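P450 epoxidase (PDB 1Q5D) is a haem-containing cytochrome P450, a mostly helical protein with pockets that hold its haem and the ligand EPB. Local coordinates at residues I119-V130 against L370-T381. Residues are numbered along the deposited sequence; the frame is centred on the assembly and turned at random.
With HEM (protoporphyrin IX containing Fe), chain B.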
loop_
_atom_site.group_PDB
_atom_site.type_symbol
_atom_site.label_atom_id
_atom_site.label_comp_id
_atom_site.label_asym_id
_atom_site.label_seq_id
_atom_site.Cartn_x
_atom_site.Cartn_y
_atom_site.Cartn_z
ATOM N N ILE A 119 16.288 3.048 7.718
ATOM C CA ILE A 119 15.233 4.074 7.740
ATOM C C ILE A 119 15.049 4.778 9.092
ATOM O O ILE A 119 14.290 5.747 9.203
ATOM C CB ILE A 119 13.872 3.545 7.186
ATOM C CG1 ILE A 119 13.275 2.476 8.095
ATOM C CG2 ILE A 119 14.041 3.039 5.762
ATOM C CD1 ILE A 119 12.274 3.020 9.073
ATOM N N ASP A 120 15.781 4.322 10.100
ATOM C CA ASP A 120 15.749 4.975 11.401
ATOM C C ASP A 120 16.128 6.449 11.344
ATOM O O ASP A 120 15.634 7.242 12.134
ATOM C CB ASP A 120 16.646 4.236 12.403
ATOM C CG ASP A 120 16.425 4.703 13.818
ATOM O OD1 ASP A 120 15.325 4.450 14.364
ATOM O OD2 ASP A 120 17.281 5.351 14.462
ATOM N N LEU A 121 16.998 6.813 10.405
ATOM C CA LEU A 121 17.490 8.177 10.292
ATOM C C LEU A 121 16.358 9.166 10.006
ATOM O O LEU A 121 16.473 10.358 10.301
ATOM C CB LEU A 121 18.547 8.268 9.191
ATOM C CG LEU A 121 19.647 7.206 9.138
ATOM C CD1 LEU A 121 20.655 7.577 8.073
ATOM C CD2 LEU A 121 20.343 7.109 10.490
ATOM N N LEU A 122 15.258 8.655 9.443
ATOM C CA LEU A 122 14.103 9.468 9.066
ATOM C C LEU A 122 13.252 9.835 10.274
ATOM O O LEU A 122 12.335 10.643 10.181
ATOM C CB LEU A 122 13.241 8.711 8.035
ATOM C CG LEU A 122 13.992 8.289 6.766
ATOM C CD1 LEU A 122 13.066 7.638 5.719
ATOM C CD2 LEU A 122 14.703 9.495 6.175
ATOM N N ARG A 123 13.574 9.256 11.422
ATOM C CA ARG A 123 12.731 9.408 12.606
ATOM C C ARG A 123 12.468 10.869 12.976
ATOM O O ARG A 123 11.333 11.266 13.271
ATOM C CB ARG A 123 13.364 8.666 13.780
ATOM C CG ARG A 123 12.503 8.561 15.008
ATOM C CD ARG A 123 13.098 7.634 16.073
ATOM N NE ARG A 123 12.088 6.726 16.596
ATOM C CZ ARG A 123 12.030 5.433 16.329
ATOM N NH1 ARG A 123 12.938 4.862 15.552
ATOM N NH2 ARG A 123 11.063 4.713 16.857
ATOM N N ALA A 124 13.521 11.674 12.944
ATOM C CA ALA A 124 13.397 13.074 13.336
ATOM C C ALA A 124 12.494 13.861 12.395
ATOM O O ALA A 124 11.653 14.629 12.837
ATOM C CB ALA A 124 14.790 13.738 13.411
ATOM N N GLU A 125 12.704 13.698 11.094
ATOM C CA GLU A 125 11.932 14.454 10.102
ATOM C C GLU A 125 10.454 14.061 10.145
ATOM O O GLU A 125 9.566 14.913 10.052
ATOM C CB GLU A 125 12.513 14.256 8.690
ATOM C CG GLU A 125 11.727 14.941 7.578
ATOM C CD GLU A 125 11.788 16.461 7.642
ATOM O OE1 GLU A 125 11.188 17.119 6.761
ATOM O OE2 GLU A 125 12.417 17.011 8.582
ATOM N N ILE A 126 10.181 12.771 10.308
ATOM C CA ILE A 126 8.786 12.327 10.413
ATOM C C ILE A 126 8.103 12.944 11.637
ATOM O O ILE A 126 6.967 13.453 11.551
ATOM C CB ILE A 126 8.686 10.779 10.424
ATOM C CG1 ILE A 126 9.221 10.192 9.119
ATOM C CG2 ILE A 126 7.241 10.335 10.688
ATOM C CD1 ILE A 126 9.537 8.675 9.165
ATOM N N GLN A 127 8.784 12.921 12.786
ATOM C CA GLN A 127 8.229 13.536 13.997
ATOM C C GLN A 127 7.949 15.033 13.819
ATOM O O GLN A 127 6.912 15.522 14.223
ATOM C CB GLN A 127 9.172 13.335 15.199
ATOM C CG GLN A 127 8.583 13.807 16.525
ATOM C CD GLN A 127 7.446 12.941 17.022
ATOM O OE1 GLN A 127 7.650 11.772 17.323
ATOM N NE2 GLN A 127 6.255 13.521 17.146
ATOM N N ARG A 128 8.910 15.755 13.256
ATOM C CA ARG A 128 8.743 17.157 12.878
ATOM C C ARG A 128 7.467 17.398 12.054
ATOM O O ARG A 128 6.681 18.305 12.343
ATOM C CB ARG A 128 9.957 17.561 12.051
ATOM C CG ARG A 128 10.006 18.985 11.572
ATOM C CD ARG A 128 11.433 19.456 11.360
ATOM N NE ARG A 128 12.347 18.666 12.183
ATOM C CZ ARG A 128 13.323 17.888 11.713
ATOM N NH1 ARG A 128 13.542 17.784 10.413
ATOM N NH2 ARG A 128 14.091 17.207 12.551
ATOM N N THR A 129 7.285 16.603 11.005
ATOM C CA THR A 129 6.134 16.769 10.123
ATOM C C THR A 129 4.845 16.543 10.920
ATOM O O THR A 129 3.934 17.365 10.887
ATOM C CB THR A 129 6.250 15.801 8.941
ATOM O OG1 THR A 129 7.475 16.068 8.238
ATOM C CG2 THR A 129 5.168 16.076 7.893
ATOM N N VAL A 130 4.816 15.447 11.678
ATOM C CA VAL A 130 3.702 15.103 12.548
ATOM C C VAL A 130 3.410 16.233 13.556
ATOM O O VAL A 130 2.249 16.580 13.802
ATOM C CB VAL A 130 4.001 13.749 13.251
ATOM C CG1 VAL A 130 3.260 13.611 14.581
ATOM C CG2 VAL A 130 3.700 12.580 12.302
ATOM N N LEU A 370 9.595 1.313 6.819
ATOM C CA LEU A 370 9.231 2.721 6.702
ATOM C C LEU A 370 7.765 2.970 7.082
ATOM O O LEU A 370 7.463 3.873 7.859
ATOM C CB LEU A 370 9.562 3.249 5.303
ATOM C CG LEU A 370 9.405 4.758 5.048
ATOM C CD1 LEU A 370 10.097 5.571 6.135
ATOM C CD2 LEU A 370 9.976 5.104 3.691
ATOM N N ALA A 371 6.861 2.138 6.570
ATOM C CA ALA A 371 5.451 2.246 6.914
ATOM C C ALA A 371 5.202 2.119 8.420
ATOM O O ALA A 371 4.474 2.909 9.016
ATOM C CB ALA A 371 4.646 1.171 6.157
ATOM N N ARG A 372 5.807 1.110 9.039
ATOM C CA ARG A 372 5.572 0.885 10.454
ATOM C C ARG A 372 6.106 2.059 11.261
ATOM O O ARG A 372 5.465 2.491 12.204
ATOM C CB ARG A 372 6.237 -0.413 10.919
ATOM C CG ARG A 372 5.483 -1.701 10.529
ATOM C CD ARG A 372 6.299 -2.992 10.804
ATOM N NE ARG A 372 5.579 -4.235 10.489
ATOM C CZ ARG A 372 6.171 -5.373 10.135
ATOM N NH1 ARG A 372 7.503 -5.432 10.034
ATOM N NH2 ARG A 372 5.436 -6.456 9.850
ATOM N N LEU A 373 7.267 2.575 10.866
ATOM C CA LEU A 373 7.860 3.736 11.555
ATOM C C LEU A 373 6.976 4.962 11.449
ATOM O O LEU A 373 6.682 5.632 12.452
ATOM C CB LEU A 373 9.259 4.050 11.025
ATOM C CG LEU A 373 9.900 5.308 11.658
ATOM C CD1 LEU A 373 10.119 5.082 13.141
ATOM C CD2 LEU A 373 11.203 5.674 10.953
ATOM N N GLU A 374 6.534 5.279 10.232
ATOM C CA GLU A 374 5.668 6.428 10.068
ATOM C C GLU A 374 4.419 6.309 10.911
ATOM O O GLU A 374 3.991 7.275 11.544
ATOM C CB GLU A 374 5.237 6.589 8.608
ATOM C CG GLU A 374 6.371 6.815 7.630
ATOM C CD GLU A 374 5.833 6.984 6.228
ATOM O OE1 GLU A 374 4.923 7.828 6.053
ATOM O OE2 GLU A 374 6.312 6.289 5.315
ATOM N N ALA A 375 3.809 5.128 10.895
ATOM C CA ALA A 375 2.562 4.942 11.620
ATOM C C ALA A 375 2.787 4.956 13.134
ATOM O O ALA A 375 1.973 5.480 13.888
ATOM C CB ALA A 375 1.866 3.651 11.177
ATOM N N GLU A 376 3.899 4.384 13.573
ATOM C CA GLU A 376 4.226 4.394 15.000
ATOM C C GLU A 376 4.326 5.829 15.502
ATOM O O GLU A 376 3.724 6.202 16.508
ATOM C CB GLU A 376 5.550 3.672 15.214
ATOM C CG GLU A 376 5.659 2.939 16.536
ATOM C CD GLU A 376 7.045 2.362 16.743
ATOM O OE1 GLU A 376 7.726 2.040 15.730
ATOM O OE2 GLU A 376 7.456 2.242 17.921
ATOM N N ILE A 377 5.068 6.642 14.774
ATOM C CA ILE A 377 5.209 8.057 15.131
ATOM C C ILE A 377 3.884 8.808 15.036
ATOM O O ILE A 377 3.510 9.531 15.949
ATOM C CB ILE A 377 6.273 8.719 14.236
ATOM C CG1 ILE A 377 7.665 8.207 14.606
ATOM C CG2 ILE A 377 6.222 10.236 14.369
ATOM C CD1 ILE A 377 8.733 8.552 13.579
ATOM N N ALA A 378 3.156 8.622 13.935
ATOM C CA ALA A 378 1.919 9.376 13.701
ATOM C C ALA A 378 0.811 9.014 14.676
ATOM O O ALA A 378 0.148 9.895 15.235
ATOM C CB ALA A 378 1.421 9.160 12.252
ATOM N N VAL A 379 0.592 7.717 14.852
ATOM C CA VAL A 379 -0.478 7.222 15.713
ATOM C C VAL A 379 -0.084 7.360 17.189
ATOM O O VAL A 379 -0.896 7.803 18.000
ATOM C CB VAL A 379 -0.852 5.763 15.418
ATOM C CG1 VAL A 379 -2.024 5.311 16.328
ATOM C CG2 VAL A 379 -1.202 5.563 13.926
ATOM N N GLY A 380 1.152 7.000 17.523
ATOM C CA GLY A 380 1.648 7.188 18.882
ATOM C C GLY A 380 1.500 8.643 19.330
ATOM O O GLY A 380 0.908 8.922 20.373
ATOM N N THR A 381 1.998 9.572 18.518
ATOM C CA THR A 381 1.947 11.003 18.847
ATOM C C THR A 381 0.545 11.548 19.054
ATOM O O THR A 381 0.277 12.254 20.045
ATOM C CB THR A 381 2.623 11.824 17.748
ATOM O OG1 THR A 381 4.023 11.524 17.703
ATOM C CG2 THR A 381 2.564 13.320 18.070
HETATM C CHA HEM B . 4.877 -4.349 -2.606
HETATM C CHB HEM B . 1.643 -3.625 0.893
HETATM C CHC HEM B . 3.933 0.473 2.157
HETATM C CHD HEM B . 6.779 0.039 -1.692
HETATM C C1A HEM B . 3.861 -4.550 -1.711
HETATM C C2A HEM B . 3.035 -5.732 -1.619
HETATM C C3A HEM B . 2.127 -5.526 -0.666
HETATM C C4A HEM B . 2.357 -4.211 -0.115
HETATM C CMA HEM B . 1.028 -6.529 -0.217
HETATM C CAA HEM B . 3.195 -7.000 -2.491
HETATM C CBA HEM B . 2.201 -6.983 -3.656
HETATM C CGA HEM B . 2.315 -8.286 -4.430
HETATM O O1A HEM B . 1.666 -8.420 -5.513
HETATM O O2A HEM B . 3.073 -9.192 -3.978
HETATM C C1B HEM B . 2.007 -2.464 1.510
HETATM C C2B HEM B . 1.311 -1.916 2.648
HETATM C C3B HEM B . 1.918 -0.790 2.987
HETATM C C4B HEM B . 3.033 -0.572 2.088
HETATM C CMB HEM B . 0.050 -2.495 3.346
HETATM C CAB HEM B . 1.444 0.059 4.179
HETATM C CBB HEM B . 1.765 1.343 4.299
HETATM C C1C HEM B . 4.932 0.705 1.260
HETATM C C2C HEM B . 5.896 1.783 1.306
HETATM C C3C HEM B . 6.677 1.651 0.230
HETATM C C4C HEM B . 6.237 0.482 -0.509
HETATM C CMC HEM B . 5.947 2.852 2.430
HETATM C CAC HEM B . 7.865 2.504 -0.252
HETATM C CBC HEM B . 8.436 3.397 0.551
HETATM C C1D HEM B . 6.479 -1.143 -2.320
HETATM C C2D HEM B . 7.053 -1.537 -3.573
HETATM C C3D HEM B . 6.474 -2.901 -3.863
HETATM C C4D HEM B . 5.590 -3.184 -2.766
HETATM C CMD HEM B . 8.063 -0.744 -4.419
HETATM C CAD HEM B . 6.781 -3.808 -5.068
HETATM C CBD HEM B . 7.709 -4.901 -4.525
HETATM C CGD HEM B . 8.063 -5.887 -5.611
HETATM O O1D HEM B . 7.199 -6.128 -6.492
HETATM O O2D HEM B . 9.210 -6.427 -5.609
HETATM N NA HEM B . 3.428 -3.632 -0.779
HETATM N NB HEM B . 3.074 -1.629 1.172
HETATM N NC HEM B . 5.167 -0.051 0.140
HETATM N ND HEM B . 5.614 -2.127 -1.873
HETATM FE FE HEM B . 4.405 -1.936 -0.221
HETATM O O HOH W 1 6.436 9.611 18.323
HETATM O O HOH W 2 2.927 -0.941 -1.522
#
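Ile377, Leu373 and Ile126 have the most surface buried where helix 123-130 packs on helix 370-381, their axes 9.5 Å apart and 38° from parallel. Knobs go into holes both ways: Ile377 enters between Arg123, Ile126, Gln127 and Val130, while Ile126 fits among Leu370, Leu373, Glu374 and Ile377. The two isoleucines cross at about a right angle, Ile126 CG2 lying 3.7 Å from Ile377 CD1. Beta-branching suits them, because two branches let each touch several neighbours; Ile126 CG1, anti to its carbonyl carbon (chi1 -62°), carries CD1 to Leu373 CD2 and the aliphatic CG of Glu374.

Leu373 CD2 presses on Ile119 CD1 at 3.4 Å, tighter than normal van der Waals contact, whereas CD1 lies over one face of the Arg123 guanidinium, near its rim. That arginine suits the exposed border: its stem touches Ile377, and the Asp120 carboxylate lies at the guanidinium edge in a salt bridge whose strongly bent NH1 to OD1 hydrogen bond is weak.

Towards the C-terminal ends of the two segments a polar pair joins the helices. Gln127 bends at chi2 (70°), and its NE2 donates almost in the amide plane to Thr381 OG1 (3.0 Å); a water donates to both Gln127 OE1 and that hydroxyl. Thr381 OG1 in turn donates a hydrogen bond to Ile377 O, one turn back in its own helix, while its methyl, CG2, meets Val130 CG1 at 3.6 Å, so threonine serves both polar and apolar neighbours.

Leu370 CD2 and Ala371 CB touch the haem vinyl carbons CBC and CBB, so helix 368-385 also lines the haem pocket. Helix 154-161 touches Leu122 and Glu374, and helices 257-272 and 287-297 pack against Ala375 and Val379, setting this contact within the helical part of the P450 fold.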